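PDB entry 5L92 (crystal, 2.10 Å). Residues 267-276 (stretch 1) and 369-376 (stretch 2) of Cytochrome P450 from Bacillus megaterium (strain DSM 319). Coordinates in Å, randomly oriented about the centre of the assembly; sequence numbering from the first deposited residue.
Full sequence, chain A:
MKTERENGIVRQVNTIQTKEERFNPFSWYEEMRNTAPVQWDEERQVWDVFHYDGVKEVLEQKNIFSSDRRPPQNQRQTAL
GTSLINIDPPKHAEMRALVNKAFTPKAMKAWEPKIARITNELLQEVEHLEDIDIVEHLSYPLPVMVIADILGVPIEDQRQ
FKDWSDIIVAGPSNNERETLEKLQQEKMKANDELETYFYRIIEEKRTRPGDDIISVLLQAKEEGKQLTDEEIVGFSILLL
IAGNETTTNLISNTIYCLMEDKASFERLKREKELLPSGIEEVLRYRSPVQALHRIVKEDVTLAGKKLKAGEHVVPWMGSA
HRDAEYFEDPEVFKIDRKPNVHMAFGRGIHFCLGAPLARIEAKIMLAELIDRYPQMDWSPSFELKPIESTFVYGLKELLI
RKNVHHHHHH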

# COMPACT_ATOMS: atom_id res chain seq x y z
N ARG A 267 -0.28 17.38 20.76
CA ARG A 267 -1.39 16.76 21.45
C ARG A 267 -1.17 15.26 21.58
O ARG A 267 -1.38 14.68 22.65
N LEU A 268 -0.71 14.63 20.50
CA LEU A 268 -0.40 13.21 20.54
C LEU A 268 0.57 12.88 21.67
O LEU A 268 0.40 11.87 22.36
N LYS A 269 1.60 13.70 21.87
CA LYS A 269 2.55 13.48 22.95
C LYS A 269 1.89 13.58 24.31
O LYS A 269 2.24 12.82 25.23
N ARG A 270 0.90 14.48 24.47
CA ARG A 270 0.19 14.54 25.75
C ARG A 270 -0.80 13.38 25.90
O ARG A 270 -1.10 12.97 27.02
N GLU A 271 -1.34 12.87 24.79
CA GLU A 271 -2.42 11.89 24.81
C GLU A 271 -1.96 10.71 23.94
O GLU A 271 -2.33 10.57 22.76
N LYS A 272 -1.11 9.86 24.52
CA LYS A 272 -0.55 8.75 23.77
C LYS A 272 -1.63 7.83 23.25
O LYS A 272 -1.53 7.32 22.14
N GLU A 273 -2.68 7.62 24.03
CA GLU A 273 -3.73 6.73 23.56
C GLU A 273 -4.34 7.16 22.22
O GLU A 273 -5.08 6.37 21.61
N LEU A 274 -4.07 8.38 21.73
CA LEU A 274 -4.61 8.77 20.43
C LEU A 274 -3.79 8.25 19.25
O LEU A 274 -4.18 8.54 18.11
N LEU A 275 -2.68 7.52 19.47
CA LEU A 275 -1.83 7.12 18.36
C LEU A 275 -2.60 6.27 17.35
O LEU A 275 -2.61 6.65 16.17
N PRO A 276 -3.34 5.21 17.74
CA PRO A 276 -4.15 4.47 16.73
C PRO A 276 -5.11 5.34 15.93
O PRO A 276 -5.18 5.19 14.71
N LEU A 369 9.25 5.89 18.01
CA LEU A 369 9.84 7.12 17.49
C LEU A 369 9.42 8.32 18.32
O LEU A 369 10.25 9.18 18.66
N ILE A 370 8.13 8.44 18.59
CA ILE A 370 7.63 9.61 19.29
C ILE A 370 8.13 9.62 20.72
O ILE A 370 8.44 10.68 21.27
N ASP A 371 8.25 8.45 21.34
CA ASP A 371 8.68 8.39 22.74
C ASP A 371 10.14 8.79 22.89
O ASP A 371 10.52 9.43 23.87
N ARG A 372 10.95 8.44 21.92
CA ARG A 372 12.36 8.75 21.92
C ARG A 372 12.75 10.12 21.47
O ARG A 372 13.68 10.65 21.97
N TYR A 373 12.07 10.66 20.49
CA TYR A 373 12.42 11.95 19.93
C TYR A 373 11.26 12.96 19.89
O TYR A 373 10.82 13.38 18.86
N PRO A 374 10.80 13.35 21.13
CA PRO A 374 9.68 14.28 21.12
C PRO A 374 9.92 15.68 20.54
O PRO A 374 8.98 16.33 20.25
N GLN A 375 11.15 16.08 20.40
CA GLN A 375 11.47 17.36 19.87
C GLN A 375 11.93 17.28 18.42
O GLN A 375 12.50 18.21 17.92
N MET A 376 11.66 16.18 17.76
CA MET A 376 12.03 16.01 16.38
C MET A 376 11.42 17.05 15.44
O MET A 376 10.36 17.53 15.65

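The two stretches meet where two helices come to an end, and together they bury a modest 292 Å² of surface. Their backbones come closest between Lys 269 and Ile 370, whose CA atoms lie 7.4 Å apart, a gap that side chains must fill.

Stretch 2 opens with Leu 369, which is buried but faces out of reach of stretch 1. Its carbonyl O accepts the helical hydrogen bond from Tyr 373 N (3.0 Å), so at this contact its contribution is to hold the last turn of the helix in shape.

Ile 370 is the apolar centre of the interface. Its CA-to-CB bond points toward stretch 1, and with chi1 m and chi2 t the side chain extends CD1 to within 3.6 Å of CD2 of Leu 268. The same CD1 atom lies 4.3 Å from CD1 of Leu 275, a looser approach. Both leucines are buried, point toward stretch 2 and adopt the same rotamer, chi1 t and chi2 p. The other branch of the isoleucine is used as well: its CG2 packs 3.9 Å from CG of Lys 269, against the aliphatic part of that long side chain. A beta-branched residue suits this position, since it offers one methyl group to the leucines and another to the lysine stem.

Asp 371, one residue on, is exposed and its CB sets off sideways, but with chi1 t the carboxylate comes nearer to stretch 1. Lys 272 likewise starts sideways and brings its end closer, through chi1 m, chi2 t and chi3 t. Lys 272 NZ stops 4.3 Å from Asp 371 OD1, so the opposite charges attract each other without forming a salt bridge. Such a loose pairing is well tolerated at an exposed edge, where solvent can also serve both groups.

Arg 372 and Tyr 373 direct their side chains out of reach of stretch 1. Tyr 373 is the first residue to leave helical phi/psi, and it begins a type I turn that ends at Met 376, closed by Met 376 N to Tyr 373 O at 3.1 Å.

Pro 374 occupies the second position of this turn, where its phi of -65° fits the ring's constraint. Its CB faces stretch 1 and lies 3.6 Å from CD of Lys 269, while its carbonyl O accepts a 2.8 Å hydrogen bond from Lys 269 NZ. Lysine suits both tasks: its methylenes pack on apolar neighbours, and its ammonium group, carried there by the m, t, m, t rotamer, reaches the carbonyl. NZ is also hydrogen-bonded to a residue just beyond the stretches.

Gln 375 starts away from stretch 1, yet chi1 and chi2, both m, bring its amide back, so that NE2 lies 3.8 Å from Lys 269 NZ, a proximity rather than a bond. Met 376, buried with chi1 p, makes no contact across the gap.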

# COMPACT_ATOMS: atom_id res chain seq x y z
CB ARG A 267 -2.68 17.09 20.73
CG ARG A 267 -3.84 16.46 21.45
CD ARG A 267 -5.19 16.87 20.92
NE ARG A 267 -6.20 16.10 21.63
CZ ARG A 267 -7.39 15.80 21.15
NH1 ARG A 267 -7.77 16.22 19.94
NH2 ARG A 267 -8.21 15.06 21.89
CB LEU A 268 0.19 12.80 19.18
CG LEU A 268 0.44 11.30 19.01
CD1 LEU A 268 -0.84 10.51 19.19
CD2 LEU A 268 1.01 11.08 17.59
CB LYS A 269 3.70 14.47 22.87
CG LYS A 269 4.66 14.12 21.77
CD LYS A 269 5.84 15.09 21.69
CE LYS A 269 5.41 16.45 21.17
NZ LYS A 269 6.55 17.41 21.19
CB ARG A 270 -0.58 15.86 25.91
CG ARG A 270 0.32 17.13 25.97
CD ARG A 270 -0.50 18.41 26.27
NE ARG A 270 -1.55 18.70 25.28
CZ ARG A 270 -1.42 19.45 24.19
NH1 ARG A 270 -0.26 20.00 23.87
NH2 ARG A 270 -2.45 19.62 23.39
CB GLU A 271 -3.72 12.50 24.31
CG GLU A 271 -4.42 13.46 25.29
CD GLU A 271 -5.64 14.19 24.68
OE1 GLU A 271 -6.69 13.54 24.43
OE2 GLU A 271 -5.54 15.41 24.41
CB LYS A 272 0.44 7.95 24.63
CG LYS A 272 1.78 8.65 24.83
CD LYS A 272 2.73 7.85 25.76
CE LYS A 272 3.82 8.75 26.35
NZ LYS A 272 4.32 9.75 25.35
CB GLU A 273 -4.83 6.61 24.64
CG GLU A 273 -5.76 7.82 24.78
CD GLU A 273 -5.19 9.00 25.59
OE1 GLU A 273 -4.02 8.97 26.05
OE2 GLU A 273 -5.95 9.99 25.75
CB LEU A 274 -4.70 10.29 20.32
CG LEU A 274 -5.76 10.98 21.21
CD1 LEU A 274 -5.79 12.45 20.92
CD2 LEU A 274 -7.15 10.41 21.03
CB LEU A 275 -0.57 6.41 18.85
CG LEU A 275 0.38 5.95 17.72
CD1 LEU A 275 0.74 7.07 16.73
CD2 LEU A 275 1.65 5.37 18.27
CB PRO A 276 -4.91 3.42 17.57
CG PRO A 276 -4.10 3.23 18.79
CD PRO A 276 -3.39 4.56 19.07
CB LEU A 369 9.40 7.32 16.05
CG LEU A 369 10.35 6.90 14.97
CD1 LEU A 369 9.68 7.25 13.67
CD2 LEU A 369 11.68 7.62 15.15
CB ILE A 370 6.09 9.64 19.21
CG1 ILE A 370 5.65 9.86 17.76
CG2 ILE A 370 5.53 10.72 20.10
CD1 ILE A 370 4.21 9.48 17.53
CB ASP A 371 8.44 6.99 23.31
CG ASP A 371 8.71 6.91 24.81
OD1 ASP A 371 7.81 7.28 25.60
OD2 ASP A 371 9.82 6.50 25.18
CB ARG A 372 13.13 7.78 21.03
CG ARG A 372 12.98 6.34 21.41
CD ARG A 372 14.26 5.60 21.29
NE ARG A 372 14.09 4.17 21.44
CZ ARG A 372 15.02 3.30 21.12
NH1 ARG A 372 16.16 3.71 20.65
NH2 ARG A 372 14.81 2.03 21.29
CB TYR A 373 13.03 11.75 18.55
CG TYR A 373 14.04 10.63 18.49
CD1 TYR A 373 15.17 10.67 19.25
CD2 TYR A 373 13.86 9.53 17.67
CE1 TYR A 373 16.08 9.67 19.22
CE2 TYR A 373 14.78 8.52 17.64
CZ TYR A 373 15.88 8.60 18.42
OH TYR A 373 16.79 7.64 18.42
CB PRO A 374 9.29 14.41 22.58
CG PRO A 374 10.49 14.12 23.33
CD PRO A 374 11.15 13.05 22.59
CB GLN A 375 12.50 18.04 20.74
CG GLN A 375 12.09 18.23 22.17
CD GLN A 375 10.70 18.80 22.31
OE1 GLN A 375 10.39 19.86 21.78
NE2 GLN A 375 9.85 18.09 23.01
CB MET A 376 11.72 14.58 15.90
CG MET A 376 10.35 14.32 15.34
SD MET A 376 10.06 12.66 14.72
CE MET A 376 9.19 11.99 16.05